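Local coordinates for YaeQ family protein (Pseudomonas syringae pv. tomato, PDB 2OT9) that is of unknown function but belongs to the YaeQ family, whose fold is related to that of PD-(D/E)XK nucleases, at residues 9-13 and 23-27; 15-19 and 176-180; 39-43 and 83-87. All coordinates share one frame. Residues are numbered along the deposited sequence.

Interaction 1 (9-13 and 23-27); sequences KFELN and ESVKQ
Four backbone hydrogen bonds join strands 9-13 and 23-27 as an antiparallel pair, in two reciprocal couples. Phe10 N donates to Gln27 O (2.8 Å, 169°) and Gln27 N to Phe10 O (2.9 Å); Leu12 N donates to Val25 O (2.8 Å, 173°) and Val25 N to Leu12 O (2.8 Å). These are the hydrogen-bonded pairs, with CA-CA distances of 5.1 Å; the non-hydrogen-bonded pairs Glu11-Lys26 and Asn13-Ser24 are closer, at 4.7 and 4.4 Å between CA atoms. All residues have extended backbones, phi from -99 to -143° and psi from 109 to 148°, and the axes approach to 4.7 Å with their directions 172° apart. CA-H...O contacts add to the ladder, Lys26 CA to Phe10 O and Ser24 CA to Leu12 O both 3.2 Å. On the face of Glu11, Lys26, Asn13 and Ser24, Ser24 OG donates to Asn13 OD1 (2.6 Å), both residues with chi1 m. Next to them, Glu11 OE2 and Lys26 NZ lie 4.3 Å apart, attracted but beyond a salt bridge. The other face is more apolar: Phe10 and Leu12, both t at chi1, stand beside Gln27 (m) and Val25 (t), and Gln27 CB meets the edge of the Phe10 ring, its CB 4.3 Å from Phe10 CB. This is a beta hairpin at one margin of the sheet, strand 21-31 being outermost within the chain. Helix 37-49 covers the Phe10 face through Leu44 and Tyr47, while strand 147-155 flanks strand 6-16 on its other edge, where Trp150 meets Phe10 edge-to-face.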
ATOM      1  N   LYS A   9      14.154   8.190  -1.978  1.00 30.47           N
ATOM      2  CA  LYS A   9      14.440   7.908  -0.580  1.00 30.26           C
ATOM      3  C   LYS A   9      13.230   8.322   0.251  1.00 29.84           C
ATOM      4  O   LYS A   9      12.768   9.465   0.150  1.00 30.22           O
ATOM      5  CB  LYS A   9      15.669   8.690  -0.135  1.00 30.61           C
ATOM      6  CG  LYS A   9      16.941   8.390  -0.959  1.00 33.42           C
ATOM      7  CD  LYS A   9      17.775   7.293  -0.311  1.00 36.69           C
ATOM      8  CE  LYS A   9      18.838   6.754  -1.259  1.00 39.49           C
ATOM      9  NZ  LYS A   9      19.821   5.917  -0.499  1.00 42.09           N
ATOM     10  N   PHE A  10      12.729   7.392   1.064  1.00 28.01           N
ATOM     11  CA  PHE A  10      11.558   7.600   1.896  1.00 26.69           C
ATOM     12  C   PHE A  10      12.028   7.680   3.347  1.00 27.10           C
ATOM     13  O   PHE A  10      12.690   6.754   3.842  1.00 27.09           O
ATOM     14  CB  PHE A  10      10.607   6.424   1.699  1.00 26.59           C
ATOM     15  CG  PHE A  10       9.298   6.514   2.451  1.00 24.44           C
ATOM     16  CD1 PHE A  10       8.588   7.707   2.551  1.00 23.18           C
ATOM     17  CD2 PHE A  10       8.718   5.358   2.957  1.00 25.19           C
ATOM     18  CE1 PHE A  10       7.346   7.738   3.194  1.00 22.20           C
ATOM     19  CE2 PHE A  10       7.482   5.391   3.593  1.00 24.11           C
ATOM     20  CZ  PHE A  10       6.795   6.581   3.707  1.00 22.51           C
ATOM     21  N   GLU A  11      11.718   8.799   3.999  1.00 26.03           N
ATOM     22  CA  GLU A  11      11.992   8.994   5.427  1.00 25.62           C
ATOM     23  C   GLU A  11      10.659   9.080   6.173  1.00 25.10           C
ATOM     24  O   GLU A  11       9.890  10.039   5.998  1.00 24.32           O
ATOM     25  CB  GLU A  11      12.843  10.256   5.655  1.00 25.79           C
ATOM     26  CG  GLU A  11      14.110  10.293   4.772  1.00 27.64           C
ATOM     27  CD  GLU A  11      15.048  11.445   5.097  0.75 31.17           C
ATOM     28  OE1 GLU A  11      14.716  12.247   5.992  1.00 34.47           O
ATOM     29  OE2 GLU A  11      16.121  11.540   4.460  0.75 30.82           O
ATOM     30  N   LEU A  12      10.379   8.059   6.980  1.00 24.33           N
ATOM     31  CA  LEU A  12       9.088   7.950   7.659  1.00 24.36           C
ATOM     32  C   LEU A  12       9.224   8.049   9.184  1.00 24.45           C
ATOM     33  O   LEU A  12       9.905   7.220   9.793  1.00 24.58           O
ATOM     34  CB  LEU A  12       8.408   6.622   7.290  1.00 24.23           C
ATOM     35  CG  LEU A  12       7.127   6.201   8.035  1.00 24.69           C
ATOM     36  CD1 LEU A  12       5.977   7.184   7.780  1.00 24.19           C
ATOM     37  CD2 LEU A  12       6.714   4.789   7.607  1.00 23.07           C
ATOM     38  N   ASN A  13       8.595   9.064   9.785  1.00 24.25           N
ATOM     39  CA  ASN A  13       8.373   9.083  11.237  1.00 24.69           C
ATOM     40  C   ASN A  13       6.954   8.621  11.516  1.00 24.50           C
ATOM     41  O   ASN A  13       5.990   9.340  11.221  1.00 24.96           O
ATOM     42  CB  ASN A  13       8.596  10.477  11.844  1.00 25.36           C
ATOM     43  CG  ASN A  13      10.022  10.971  11.662  1.00 27.95           C
ATOM     44  OD1 ASN A  13      10.970  10.197  11.721  1.00 31.54           O
ATOM     45  ND2 ASN A  13      10.174  12.267  11.445  1.00 29.40           N
ATOM     46  N   GLU A  23       8.211   4.539  15.227  1.00 27.31           N
ATOM     47  CA  GLU A  23       9.467   4.252  14.512  1.00 28.59           C
ATOM     48  C   GLU A  23       9.852   5.426  13.622  1.00 28.65           C
ATOM     49  O   GLU A  23       8.982   6.126  13.112  1.00 28.09           O
ATOM     50  CB  GLU A  23       9.314   3.030  13.602  1.00 29.17           C
ATOM     51  CG  GLU A  23       8.785   1.757  14.241  1.00 32.69           C
ATOM     52  CD  GLU A  23       9.842   0.966  15.007  0.80 37.10           C
ATOM     53  OE1 GLU A  23      10.945   1.503  15.284  1.00 38.56           O
ATOM     54  OE2 GLU A  23       9.555  -0.206  15.339  1.00 39.88           O
ATOM     55  N   SER A  24      11.159   5.639  13.468  1.00 29.06           N
ATOM     56  CA  SER A  24      11.716   6.416  12.361  1.00 29.71           C
ATOM     57  C   SER A  24      12.431   5.428  11.458  1.00 29.85           C
ATOM     58  O   SER A  24      13.325   4.697  11.898  1.00 28.97           O
ATOM     59  CB  SER A  24      12.712   7.473  12.840  1.00 30.17           C
ATOM     60  OG  SER A  24      12.044   8.548  13.459  1.00 32.74           O
ATOM     61  N   VAL A  25      12.015   5.405  10.199  1.00 29.70           N
ATOM     62  CA  VAL A  25      12.474   4.425   9.230  1.00 31.19           C
ATOM     63  C   VAL A  25      12.900   5.141   7.936  1.00 31.16           C
ATOM     64  O   VAL A  25      12.359   6.189   7.580  1.00 29.54           O
ATOM     65  CB  VAL A  25      11.333   3.404   8.897  1.00 31.34           C
ATOM     66  CG1 VAL A  25      11.789   2.385   7.864  1.00 33.95           C
ATOM     67  CG2 VAL A  25      10.898   2.679  10.144  1.00 33.51           C
ATOM     68  N   LYS A  26      13.885   4.563   7.260  1.00 32.25           N
ATOM     69  CA  LYS A  26      14.301   4.993   5.937  1.00 33.71           C
ATOM     70  C   LYS A  26      14.184   3.806   4.992  1.00 34.48           C
ATOM     71  O   LYS A  26      14.531   2.679   5.352  1.00 34.83           O
ATOM     72  CB  LYS A  26      15.735   5.504   5.962  1.00 33.99           C
ATOM     73  CG  LYS A  26      15.896   6.801   6.734  1.00 34.94           C
ATOM     74  CD  LYS A  26      17.201   7.469   6.407  1.00 38.10           C
ATOM     75  CE  LYS A  26      17.430   8.680   7.287  1.00 40.69           C
ATOM     76  NZ  LYS A  26      18.779   9.254   7.031  1.00 42.00           N
ATOM     77  N   GLN A  27      13.656   4.052   3.801  1.00 34.73           N
ATOM     78  CA  GLN A  27      13.579   3.035   2.761  1.00 35.28           C
ATOM     79  C   GLN A  27      14.008   3.631   1.443  1.00 35.60           C
ATOM     80  O   GLN A  27      13.695   4.787   1.153  1.00 35.30           O
ATOM     81  CB  GLN A  27      12.141   2.527   2.606  1.00 35.49           C
ATOM     82  CG  GLN A  27      11.705   1.522   3.652  1.00 37.38           C
ATOM     83  CD  GLN A  27      12.403   0.188   3.503  1.00 40.75           C
ATOM     84  OE1 GLN A  27      12.750  -0.453   4.498  1.00 43.70           O
ATOM     85  NE2 GLN A  27      12.632  -0.234   2.262  1.00 41.22           N
TER

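Interaction 2 (15-19 and 176-180)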
ATOM      1  N   THR A  15       3.913   7.292  14.003  1.00 24.26           N
ATOM      2  CA  THR A  15       3.293   7.290  15.336  1.00 24.49           C
ATOM      3  C   THR A  15       1.922   6.625  15.183  1.00 25.35           C
ATOM      4  O   THR A  15       0.913   7.288  14.873  1.00 25.41           O
ATOM      5  CB  THR A  15       3.107   8.731  15.899  1.00 24.77           C
ATOM      6  OG1 THR A  15       4.384   9.368  16.025  1.00 23.54           O
ATOM      7  CG2 THR A  15       2.466   8.694  17.255  1.00 24.84           C
ATOM      8  N   ASP A  16       1.900   5.312  15.359  1.00 24.56           N
ATOM      9  CA  ASP A  16       0.687   4.541  15.149  1.00 25.05           C
ATOM     10  C   ASP A  16       0.090   4.249  16.516  1.00 24.57           C
ATOM     11  O   ASP A  16       0.536   3.351  17.235  1.00 24.41           O
ATOM     12  CB  ASP A  16       1.006   3.273  14.346  1.00 24.49           C
ATOM     13  CG  ASP A  16      -0.191   2.350  14.165  1.00 26.21           C
ATOM     14  OD1 ASP A  16      -1.242   2.515  14.828  1.00 26.99           O
ATOM     15  OD2 ASP A  16      -0.063   1.426  13.335  1.00 28.27           O
ATOM     16  N   LEU A  17      -0.908   5.044  16.879  1.00 24.44           N
ATOM     17  CA  LEU A  17      -1.512   4.955  18.200  1.00 24.69           C
ATOM     18  C   LEU A  17      -2.437   3.756  18.339  1.00 25.30           C
ATOM     19  O   LEU A  17      -2.726   3.333  19.440  1.00 25.27           O
ATOM     20  CB  LEU A  17      -2.264   6.244  18.522  1.00 24.42           C
ATOM     21  CG  LEU A  17      -1.404   7.504  18.490  1.00 24.14           C
ATOM     22  CD1 LEU A  17      -2.271   8.693  18.751  1.00 22.35           C
ATOM     23  CD2 LEU A  17      -0.249   7.441  19.499  1.00 23.76           C
ATOM     24  N   ASP A  18      -2.901   3.221  17.218  1.00 25.48           N
ATOM     25  CA  ASP A  18      -3.770   2.040  17.228  1.00 26.56           C
ATOM     26  C   ASP A  18      -2.998   0.764  17.563  1.00 26.49           C
ATOM     27  O   ASP A  18      -3.519  -0.114  18.250  1.00 26.49           O
ATOM     28  CB  ASP A  18      -4.469   1.889  15.877  1.00 27.05           C
ATOM     29  CG  ASP A  18      -5.519   2.965  15.635  1.00 29.07           C
ATOM     30  OD1 ASP A  18      -5.887   3.677  16.603  1.00 29.06           O
ATOM     31  OD2 ASP A  18      -5.972   3.099  14.474  1.00 30.33           O
ATOM     32  N   ARG A  19      -1.749   0.678  17.105  1.00 25.66           N
ATOM     33  CA  ARG A  19      -0.928  -0.515  17.329  1.00 25.89           C
ATOM     34  C   ARG A  19       0.191  -0.315  18.341  1.00 26.51           C
ATOM     35  O   ARG A  19       0.832  -1.279  18.745  1.00 26.47           O
ATOM     36  CB  ARG A  19      -0.347  -1.021  16.010  1.00 26.22           C
ATOM     37  CG  ARG A  19      -1.395  -1.650  15.120  1.00 25.54           C
ATOM     38  CD  ARG A  19      -0.823  -1.986  13.779  1.00 27.02           C
ATOM     39  NE  ARG A  19      -1.716  -2.896  13.079  1.00 27.72           N
ATOM     40  CZ  ARG A  19      -1.361  -3.642  12.042  1.00 27.73           C
ATOM     41  NH1 ARG A  19      -0.114  -3.585  11.577  1.00 27.72           N
ATOM     42  NH2 ARG A  19      -2.252  -4.462  11.489  1.00 29.07           N
ATOM     43  N   THR A 176     -13.811  -4.835   1.941  1.00 24.53           N
ATOM     44  CA  THR A 176     -13.908  -6.156   2.562  1.00 24.68           C
ATOM     45  C   THR A 176     -12.794  -6.307   3.598  1.00 24.35           C
ATOM     46  O   THR A 176     -11.715  -5.726   3.444  1.00 23.87           O
ATOM     47  CB  THR A 176     -13.846  -7.302   1.505  1.00 25.42           C
ATOM     48  OG1 THR A 176     -14.261  -8.536   2.110  1.00 26.72           O
ATOM     49  CG2 THR A 176     -12.437  -7.466   0.961  1.00 25.39           C
ATOM     50  N   GLY A 177     -13.060  -7.067   4.650  1.00 23.70           N
ATOM     51  CA  GLY A 177     -12.029  -7.383   5.635  1.00 24.14           C
ATOM     52  C   GLY A 177     -11.644  -6.156   6.440  1.00 24.62           C
ATOM     53  O   GLY A 177     -12.472  -5.263   6.652  1.00 23.97           O
ATOM     54  N   GLU A 178     -10.389  -6.111   6.896  1.00 24.84           N
ATOM     55  CA  GLU A 178      -9.975  -5.123   7.890  1.00 25.17           C
ATOM     56  C   GLU A 178      -8.456  -5.000   7.928  1.00 25.42           C
ATOM     57  O   GLU A 178      -7.728  -5.796   7.312  1.00 24.68           O
ATOM     58  CB  GLU A 178     -10.479  -5.529   9.290  1.00 26.15           C
ATOM     59  CG  GLU A 178      -9.932  -6.867   9.795  1.00 27.70           C
ATOM     60  CD  GLU A 178     -10.408  -7.250  11.196  0.80 33.29           C
ATOM     61  OE1 GLU A 178      -9.923  -8.281  11.712  0.80 35.81           O
ATOM     62  OE2 GLU A 178     -11.250  -6.537  11.792  1.00 36.66           O
ATOM     63  N   ARG A 179      -7.969  -4.010   8.664  1.00 25.11           N
ATOM     64  CA  ARG A 179      -6.522  -3.796   8.750  1.00 26.26           C
ATOM     65  C   ARG A 179      -5.803  -4.993   9.380  1.00 26.43           C
ATOM     66  O   ARG A 179      -4.691  -5.344   8.958  1.00 26.06           O
ATOM     67  CB  ARG A 179      -6.213  -2.519   9.521  1.00 25.96           C
ATOM     68  CG  ARG A 179      -4.750  -2.306   9.802  1.00 27.14           C
ATOM     69  CD  ARG A 179      -4.562  -1.057  10.682  1.00 26.76           C
ATOM     70  NE  ARG A 179      -3.180  -0.600  10.618  1.00 27.61           N
ATOM     71  CZ  ARG A 179      -2.603   0.186  11.532  1.00 30.03           C
ATOM     72  NH1 ARG A 179      -3.275   0.601  12.604  1.00 28.09           N
ATOM     73  NH2 ARG A 179      -1.336   0.523  11.389  1.00 30.03           N
ATOM     74  N   GLY A 180      -6.462  -5.618  10.357  1.00 27.11           N
ATOM     75  CA  GLY A 180      -5.914  -6.756  11.106  1.00 28.75           C
ATOM     76  C   GLY A 180      -5.107  -6.305  12.306  0.80 29.62           C
ATOM     77  O   GLY A 180      -5.055  -5.104  12.607  0.90 30.55           O
ATOM     78  OXT GLY A 180      -4.484  -7.118  12.997  0.60 29.79           O
TER
HETATM   79  O   HOH W   1      -6.056   0.736  13.176  1.00 32.95           O
HETATM   80  O   HOH W   2      -2.389  -6.673   9.780  1.00 27.31           O
HETATM   81  O   HOH W   3      -4.223  -3.265  14.007  1.00 40.67           O
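Where strand 6-16 ends, Asp16 turns its carboxylate toward the C-terminal tail and forms a very short salt bridge, Arg179 NH2 to Asp16 OD2 at 2.5 Å. Asp16 OD1 stays within the segment, accepting from Arg19 N (3.0 Å), three residues on, and weakly from Asp18 N (3.0 Å). This Asx motif folds Leu17 to Arg19 into the turn of the beta hairpin that leads to strand 21-31, so one aspartate both shapes the turn and holds the tail. Asp18 takes part more loosely. Its carboxylate is bound by the backbone N of Glu156 and Gly157 in another turn, and water 1 links Asp18 OD2 (2.7 Å) to Arg179 NH1 (2.8 Å). Arg19, almost fully extended, lays its guanidinium flat on that of Arg179, centres 4.0 Å apart and planes at 8°. Acceptors round the pair probably offset the like charges: Arg19 NH2 donates to Gly180 O at 3.1 Å and makes a long salt bridge to Gly180 OXT at 3.8 Å, while Arg179 NH2 also reaches Phe49 O. Two further waters complete the bridging, water 2 between Arg19 NH2 and Arg179 O (2.8 Å each), water 3 between Arg19 NE (2.7 Å) and Gly180 O (2.5 Å), the latter an oxygen of the terminal carboxylate.

Interaction 3 (39-43 and 83-87). With SRT (S,R meso-tartaric acid), chain C.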
ATOM      1  N   ARG A  39       0.557   5.846  -7.774  1.00 20.79           N
ATOM      2  CA  ARG A  39       0.760   4.427  -7.433  1.00 20.53           C
ATOM      3  C   ARG A  39       1.837   4.271  -6.370  1.00 20.16           C
ATOM      4  O   ARG A  39       1.647   3.593  -5.365  1.00 19.61           O
ATOM      5  CB  ARG A  39       1.113   3.614  -8.693  1.00 21.00           C
ATOM      6  CG  ARG A  39       1.317   2.113  -8.399  1.00 22.75           C
ATOM      7  CD  ARG A  39       1.478   1.294  -9.692  1.00 22.52           C
ATOM      8  NE  ARG A  39       0.223   1.255 -10.432  1.00 26.42           N
ATOM      9  CZ  ARG A  39      -0.730   0.339 -10.265  1.00 28.88           C
ATOM     10  NH1 ARG A  39      -0.549  -0.667  -9.421  1.00 29.20           N
ATOM     11  NH2 ARG A  39      -1.853   0.402 -10.987  1.00 29.88           N
HETATM   12  N   MSE A  40       2.980   4.914  -6.583  1.00 21.06           N
HETATM   13  CA  MSE A  40       4.041   4.914  -5.584  1.00 21.61           C
HETATM   14  C   MSE A  40       3.549   5.414  -4.225  1.00 21.30           C
HETATM   15  O   MSE A  40       3.847   4.814  -3.188  1.00 21.69           O
HETATM   16  CB  MSE A  40       5.217   5.774  -6.051  1.00 22.25           C
HETATM   17  CG  MSE A  40       6.166   6.074  -4.890  1.00 28.04           C
HETATM   18 SE   MSE A  40       7.945   6.498  -5.526  0.45 30.47          SE
HETATM   19  CE  MSE A  40       8.267   4.753  -6.262  1.00 33.11           C
ATOM     20  N   THR A  41       2.797   6.509  -4.226  1.00 20.65           N
ATOM     21  CA  THR A  41       2.250   7.064  -2.992  1.00 20.90           C
ATOM     22  C   THR A  41       1.333   6.083  -2.265  1.00 21.19           C
ATOM     23  O   THR A  41       1.382   5.979  -1.042  1.00 20.86           O
ATOM     24  CB  THR A  41       1.549   8.402  -3.273  1.00 20.91           C
ATOM     25  OG1 THR A  41       2.533   9.310  -3.807  1.00 21.72           O
ATOM     26  CG2 THR A  41       0.921   8.978  -2.005  1.00 21.26           C
ATOM     27  N   VAL A  42       0.514   5.349  -3.015  1.00 21.55           N
ATOM     28  CA  VAL A  42      -0.308   4.304  -2.401  1.00 20.99           C
ATOM     29  C   VAL A  42       0.582   3.216  -1.762  1.00 21.76           C
ATOM     30  O   VAL A  42       0.295   2.757  -0.649  1.00 22.01           O
ATOM     31  CB  VAL A  42      -1.325   3.693  -3.394  1.00 20.57           C
ATOM     32  CG1 VAL A  42      -2.202   2.667  -2.680  1.00 21.03           C
ATOM     33  CG2 VAL A  42      -2.251   4.807  -3.957  1.00 19.82           C
ATOM     34  N   ARG A  43       1.658   2.820  -2.441  1.00 21.71           N
ATOM     35  CA  ARG A  43       2.622   1.877  -1.835  1.00 22.42           C
ATOM     36  C   ARG A  43       3.227   2.412  -0.526  1.00 21.87           C
ATOM     37  O   ARG A  43       3.421   1.651   0.428  1.00 21.01           O
ATOM     38  CB  ARG A  43       3.747   1.537  -2.818  1.00 22.56           C
ATOM     39  CG  ARG A  43       3.283   0.683  -3.985  1.00 25.01           C
ATOM     40  CD  ARG A  43       4.408  -0.233  -4.472  1.00 28.94           C
ATOM     41  NE  ARG A  43       5.526   0.511  -5.045  1.00 29.45           N
ATOM     42  CZ  ARG A  43       6.727  -0.008  -5.298  1.00 34.18           C
ATOM     43  NH1 ARG A  43       7.679   0.762  -5.835  1.00 34.68           N
ATOM     44  NH2 ARG A  43       6.980  -1.292  -5.016  1.00 34.10           N
ATOM     45  N   GLU A  83      -1.106  -5.746  -2.430  1.00 22.39           N
ATOM     46  CA  GLU A  83      -1.159  -5.116  -3.753  1.00 23.47           C
ATOM     47  C   GLU A  83      -1.719  -3.704  -3.662  1.00 23.17           C
ATOM     48  O   GLU A  83      -2.320  -3.324  -2.652  1.00 22.94           O
ATOM     49  CB  GLU A  83      -2.035  -5.940  -4.704  1.00 23.07           C
ATOM     50  CG  GLU A  83      -1.511  -7.351  -4.986  1.00 26.73           C
ATOM     51  CD  GLU A  83      -0.223  -7.395  -5.840  1.00 29.95           C
ATOM     52  OE1 GLU A  83       0.451  -6.347  -6.075  1.00 32.82           O
ATOM     53  OE2 GLU A  83       0.128  -8.506  -6.265  1.00 28.27           O
ATOM     54  N   VAL A  84      -1.517  -2.933  -4.725  1.00 22.76           N
ATOM     55  CA  VAL A  84      -2.125  -1.607  -4.849  1.00 23.93           C
ATOM     56  C   VAL A  84      -2.777  -1.495  -6.231  1.00 24.10           C
ATOM     57  O   VAL A  84      -2.353  -2.163  -7.177  1.00 24.76           O
ATOM     58  CB  VAL A  84      -1.120  -0.433  -4.589  1.00 24.02           C
ATOM     59  CG1 VAL A  84      -0.403  -0.606  -3.222  1.00 23.78           C
ATOM     60  CG2 VAL A  84      -0.108  -0.317  -5.708  1.00 24.35           C
ATOM     61  N   GLY A  85      -3.797  -0.662  -6.343  1.00 23.88           N
ATOM     62  CA  GLY A  85      -4.427  -0.419  -7.649  1.00 24.42           C
ATOM     63  C   GLY A  85      -5.649  -1.294  -7.864  1.00 25.04           C
ATOM     64  O   GLY A  85      -6.469  -1.454  -6.956  1.00 25.63           O
ATOM     65  N   GLN A  86      -5.751  -1.890  -9.052  1.00 24.82           N
ATOM     66  CA  GLN A  86      -6.954  -2.614  -9.446  1.00 24.69           C
ATOM     67  C   GLN A  86      -6.626  -4.004 -10.013  1.00 24.87           C
ATOM     68  O   GLN A  86      -6.932  -4.279 -11.177  1.00 24.97           O
ATOM     69  CB  GLN A  86      -7.757  -1.774 -10.456  1.00 24.76           C
ATOM     70  CG  GLN A  86      -8.294  -0.461  -9.856  1.00 24.48           C
ATOM     71  CD  GLN A  86      -9.090   0.383 -10.830  1.00 25.17           C
ATOM     72  OE1 GLN A  86      -9.581  -0.103 -11.852  1.00 22.25           O
ATOM     73  NE2 GLN A  86      -9.215   1.668 -10.518  1.00 23.38           N
ATOM     74  N   PRO A  87      -6.015  -4.891  -9.196  1.00 24.66           N
ATOM     75  CA  PRO A  87      -5.765  -6.258  -9.693  1.00 24.80           C
ATOM     76  C   PRO A  87      -7.094  -6.981  -9.899  1.00 24.57           C
ATOM     77  O   PRO A  87      -8.077  -6.649  -9.225  1.00 24.28           O
ATOM     78  CB  PRO A  87      -4.977  -6.913  -8.556  1.00 24.20           C
ATOM     79  CG  PRO A  87      -5.365  -6.140  -7.321  1.00 25.63           C
ATOM     80  CD  PRO A  87      -5.583  -4.720  -7.790  1.00 24.51           C
TER
HETATM   81  O1  SRT C 201      -3.551  -1.812 -10.594  1.00 36.00           O
HETATM   82  O11 SRT C 201      -3.618  -3.195 -12.281  1.00 38.93           O
HETATM   83  C1  SRT C 201      -3.023  -2.662 -11.326  1.00 38.28           C
HETATM   84  C2  SRT C 201      -1.605  -3.039 -10.981  0.60 40.03           C
HETATM   85  O2  SRT C 201      -0.657  -2.988 -12.059  1.00 41.51           O
HETATM   86  C3  SRT C 201      -1.671  -4.409 -10.349  1.00 39.46           C
HETATM   87  O3  SRT C 201      -2.065  -4.136  -9.001  1.00 36.89           O
HETATM   88  C4  SRT C 201      -0.349  -5.148 -10.431  0.60 39.48           C
HETATM   89  O4  SRT C 201       0.747  -4.566 -10.207  1.00 40.20           O
HETATM   90  O41 SRT C 201      -0.402  -6.358 -10.734  0.60 39.08           O
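Arg39 sends its side chain off helix 37-49 sideways, t at chi1 and chi2, then bends at chi3 (m) and chi4 (-89°) so that the guanidinium reaches the turn after strand 78-84. There Arg39 NH2 donates to O1 of the bound meso-tartaric acid at 2.8 Å, and Arg39 NH1 makes weak bonds to the same O1 (3.4 Å) and to Val84 O (3.2 Å). Val84 (chi1 m) points at the helix: its CG1 packs on Val42 CG1 at 3.8 Å, and its CG2 lies 3.9 Å from Arg43 CG and 3.8 Å from Arg39 NH1. Helix and sheet thus meet around Val84, which packs on Val42 and the aliphatic part of Arg43, beside a ligand pocket, within a fold of the PD-(D/E)XK clan; whether tartrate mimics a natural ligand is not known. Arg43, with chi2 at -149° and chi3 m, instead carries its guanidinium to a salt bridge with Glu35. Gly85, at phi 96° and psi -135°, lets the chain turn under the ligand; a CB there would strike O1 and Arg39 NH2. Beyond it Gln86 N gives O1 a bond of 2.7 Å, its side chain (m, t) running to Tyr107 O, while tartrate O3 donates to Val84 O at 2.7 Å.

From the N terminus, strand 6-16 enters interaction 1 and then, at its far end, interaction 2. Interaction 1 closes first, a short hairpin loop in which strand 21-31 returns along strand 6-16. Helix 37-49 follows, and interaction 3 ties it to the end of strand 78-84, about 40 residues on; it is in series with interaction 1. Interaction 2 closes last and spans most of the chain, joining the hairpin turn to the C terminus: it encloses interaction 3 and crosses interaction 1, whose segments alternate with its own. All three reach the same mixed sheet, at its margin, at the hairpin turn and beneath the helix, with centres about 18 to 19 Å apart.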